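Local coordinates for putative exported protein (Bordetella pertussis Tohama I, PDB 2PFY) that binds pyroglutamic acid as an extracytoplasmic solute receptor, probably delivering it to a tripartite ATP-independent periplasmic (TRAP) transporter, at residues F89-E93 / W241-R245. Residues are numbered along the deposited sequence.
Sequences FNESE and WQTAR
Arg245 places CG over one face of the Phe89 ring, 4.2 Å from its centroid, in a CH-pi contact. Residues 89-93 form the first turn of helix 89-108, and 241-245 a turn midway along helix 223-257. Both are regular alpha helix, with Glu93 N bonded to Phe89 O at 2.8 Å and Arg245 N to Trp241 O at 3.2 Å. The segment axes run nearly antiparallel, at 156° and 11.9 Å apart, a spacing bridged by long side chains. Register pairs Phe89 with Arg245 (CA-CA 7.2 Å) and Glu93 with Trp241 (8.4 Å). With chi1 m and chi2 and chi3 t, Arg245 reaches across to set its guanidinium edge against two acceptors: NH2 donates to Asn90 OD1 at 2.8 Å and salt-bridges Glu93 OE1 at 3.0 Å, while NH1 adds a weak bond to Asn90 OD1 at 3.0 Å. Phe89 CB covers a guanidinium face, 3.4 Å from NH1. Phe89 also places CE1 3.7 Å from Ala244 CB and CD1 4.1 Å from Trp241 CZ3. The buried Trp241 indole (chi1 m, chi2 84°) points CZ3 and CH2 into the first turn of the other helix, CH2 3.4 Å from Glu93 N and 3.6 Å from Ser92 OG; Glu93 CG lies over the six-membered ring of Trp241, 4.2 Å from that ring's centroid. Trp241 and Ala244 also pack on Pro119, and Trp241 and Ser92 meet Gln208, seating the contact on the five-stranded sheet of this periplasmic-binding-protein fold. The Ala244 side chain is about 10 Å from bound pyroglutamic acid. The chemistry implies a largely apolar contact of Phe89, Trp241 and Ala244, bordered by an arginine whose charge is met by a carboxylate and an amide oxygen.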
ATOM      1  N   PHE A  89       8.558  -8.308  -7.658  1.00 25.99           N
ATOM      2  CA  PHE A  89       9.156  -6.997  -7.317  1.00 26.37           C
ATOM      3  C   PHE A  89       9.777  -6.286  -8.505  1.00 27.00           C
ATOM      4  O   PHE A  89       9.677  -5.057  -8.607  1.00 27.54           O
ATOM      5  CB  PHE A  89      10.180  -7.101  -6.190  1.00 25.41           C
ATOM      6  CG  PHE A  89       9.566  -7.241  -4.820  1.00 25.95           C
ATOM      7  CD1 PHE A  89       8.893  -6.171  -4.233  1.00 24.20           C
ATOM      8  CD2 PHE A  89       9.690  -8.448  -4.101  1.00 24.83           C
ATOM      9  CE1 PHE A  89       8.319  -6.295  -2.935  1.00 24.95           C
ATOM     10  CE2 PHE A  89       9.133  -8.588  -2.811  1.00 25.60           C
ATOM     11  CZ  PHE A  89       8.450  -7.500  -2.226  1.00 24.75           C
ATOM     12  N   ASN A  90      10.442  -7.046  -9.391  1.00 27.44           N
ATOM     13  CA  ASN A  90      11.132  -6.431 -10.561  1.00 28.54           C
ATOM     14  C   ASN A  90      10.124  -5.773 -11.491  1.00 27.84           C
ATOM     15  O   ASN A  90      10.311  -4.639 -11.908  1.00 28.21           O
ATOM     16  CB  ASN A  90      11.992  -7.462 -11.327  1.00 29.15           C
ATOM     17  CG  ASN A  90      13.341  -7.742 -10.643  1.00 31.14           C
ATOM     18  OD1 ASN A  90      13.658  -7.209  -9.567  1.00 32.95           O
ATOM     19  ND2 ASN A  90      14.136  -8.603 -11.271  1.00 33.75           N
ATOM     20  N   GLU A  91       9.018  -6.460 -11.763  1.00 28.16           N
ATOM     21  CA  GLU A  91       7.921  -5.835 -12.530  1.00 29.34           C
ATOM     22  C   GLU A  91       7.333  -4.632 -11.781  1.00 28.41           C
ATOM     23  O   GLU A  91       7.063  -3.604 -12.401  1.00 27.48           O
ATOM     24  CB  GLU A  91       6.799  -6.825 -12.826  1.00 29.17           C
ATOM     25  CG  GLU A  91       7.133  -7.878 -13.842  1.00 34.35           C
ATOM     26  CD  GLU A  91       6.043  -8.931 -13.915  1.00 39.29           C
ATOM     27  OE1 GLU A  91       5.819  -9.653 -12.915  1.00 40.80           O
ATOM     28  OE2 GLU A  91       5.396  -9.018 -14.969  1.00 43.63           O
ATOM     29  N   SER A  92       7.086  -4.791 -10.467  1.00 27.99           N
ATOM     30  CA  SER A  92       6.520  -3.710  -9.638  1.00 27.44           C
ATOM     31  C   SER A  92       7.371  -2.446  -9.735  1.00 27.68           C
ATOM     32  O   SER A  92       6.843  -1.330  -9.870  1.00 27.57           O
ATOM     33  CB  SER A  92       6.379  -4.161  -8.163  1.00 27.35           C
ATOM     34  OG  SER A  92       5.613  -3.231  -7.395  1.00 23.88           O
ATOM     35  N   GLU A  93       8.680  -2.646  -9.663  1.00 28.37           N
ATOM     36  CA  GLU A  93       9.663  -1.578  -9.682  1.00 30.45           C
ATOM     37  C   GLU A  93       9.649  -0.804 -11.010  1.00 30.51           C
ATOM     38  O   GLU A  93       9.742   0.413 -11.013  1.00 30.01           O
ATOM     39  CB  GLU A  93      11.055  -2.105  -9.370  1.00 30.52           C
ATOM     40  CG  GLU A  93      12.043  -0.967  -9.097  1.00 34.16           C
ATOM     41  CD  GLU A  93      13.469  -1.408  -8.875  1.00 38.10           C
ATOM     42  OE1 GLU A  93      13.731  -2.616  -8.659  1.00 40.77           O
ATOM     43  OE2 GLU A  93      14.344  -0.515  -8.912  1.00 39.57           O
ATOM     44  N   TRP A 241      12.295  -0.362  -0.742  1.00 21.07           N
ATOM     45  CA  TRP A 241      12.410  -1.438  -1.713  1.00 22.66           C
ATOM     46  C   TRP A 241      13.326  -2.587  -1.260  1.00 23.10           C
ATOM     47  O   TRP A 241      12.971  -3.751  -1.446  1.00 23.29           O
ATOM     48  CB  TRP A 241      12.836  -0.900  -3.105  1.00 22.17           C
ATOM     49  CG  TRP A 241      11.664  -0.291  -3.804  1.00 22.73           C
ATOM     50  CD1 TRP A 241      11.172   1.004  -3.654  1.00 23.23           C
ATOM     51  CD2 TRP A 241      10.777  -0.954  -4.691  1.00 22.68           C
ATOM     52  NE1 TRP A 241      10.049   1.159  -4.416  1.00 22.88           N
ATOM     53  CE2 TRP A 241       9.776  -0.026  -5.056  1.00 21.58           C
ATOM     54  CE3 TRP A 241      10.720  -2.264  -5.218  1.00 23.08           C
ATOM     55  CZ2 TRP A 241       8.745  -0.350  -5.956  1.00 23.33           C
ATOM     56  CZ3 TRP A 241       9.684  -2.585  -6.108  1.00 23.01           C
ATOM     57  CH2 TRP A 241       8.715  -1.640  -6.459  1.00 22.71           C
ATOM     58  N   GLN A 242      14.503  -2.277  -0.717  1.00 23.41           N
ATOM     59  CA  GLN A 242      15.415  -3.342  -0.216  1.00 25.27           C
ATOM     60  C   GLN A 242      14.760  -4.170   0.935  1.00 23.79           C
ATOM     61  O   GLN A 242      14.888  -5.401   1.022  1.00 22.21           O
ATOM     62  CB  GLN A 242      16.711  -2.734   0.325  1.00 25.26           C
ATOM     63  CG  GLN A 242      17.601  -2.020  -0.696  1.00 29.77           C
ATOM     64  CD  GLN A 242      18.787  -1.257  -0.038  1.00 30.24           C
ATOM     65  OE1 GLN A 242      18.843  -1.079   1.199  1.00 38.58           O
ATOM     66  NE2 GLN A 242      19.736  -0.824  -0.868  1.00 34.26           N
ATOM     67  N   THR A 243      14.089  -3.478   1.836  1.00 21.72           N
ATOM     68  CA  THR A 243      13.478  -4.153   2.994  1.00 21.87           C
ATOM     69  C   THR A 243      12.355  -5.096   2.566  1.00 21.55           C
ATOM     70  O   THR A 243      12.297  -6.237   3.031  1.00 21.96           O
ATOM     71  CB  THR A 243      12.960  -3.103   4.015  1.00 21.46           C
ATOM     72  OG1 THR A 243      14.085  -2.345   4.465  1.00 21.92           O
ATOM     73  CG2 THR A 243      12.317  -3.782   5.229  1.00 19.61           C
ATOM     74  N   ALA A 244      11.475  -4.619   1.684  1.00 21.99           N
ATOM     75  CA  ALA A 244      10.370  -5.441   1.179  1.00 22.94           C
ATOM     76  C   ALA A 244      10.906  -6.714   0.539  1.00 23.75           C
ATOM     77  O   ALA A 244      10.464  -7.839   0.887  1.00 24.65           O
ATOM     78  CB  ALA A 244       9.503  -4.651   0.191  1.00 23.00           C
ATOM     79  N   ARG A 245      11.871  -6.560  -0.370  1.00 23.55           N
ATOM     80  CA  ARG A 245      12.540  -7.720  -0.969  1.00 24.12           C
ATOM     81  C   ARG A 245      13.184  -8.620   0.084  1.00 23.73           C
ATOM     82  O   ARG A 245      13.030  -9.845   0.042  1.00 24.84           O
ATOM     83  CB  ARG A 245      13.631  -7.281  -1.970  1.00 24.46           C
ATOM     84  CG  ARG A 245      13.113  -6.690  -3.273  1.00 24.99           C
ATOM     85  CD  ARG A 245      14.296  -6.269  -4.129  1.00 31.28           C
ATOM     86  NE  ARG A 245      13.856  -5.519  -5.325  1.00 34.61           N
ATOM     87  CZ  ARG A 245      13.503  -6.096  -6.457  1.00 35.85           C
ATOM     88  NH1 ARG A 245      13.559  -7.439  -6.546  1.00 38.06           N
ATOM     89  NH2 ARG A 245      13.104  -5.341  -7.496  1.00 33.74           N
TER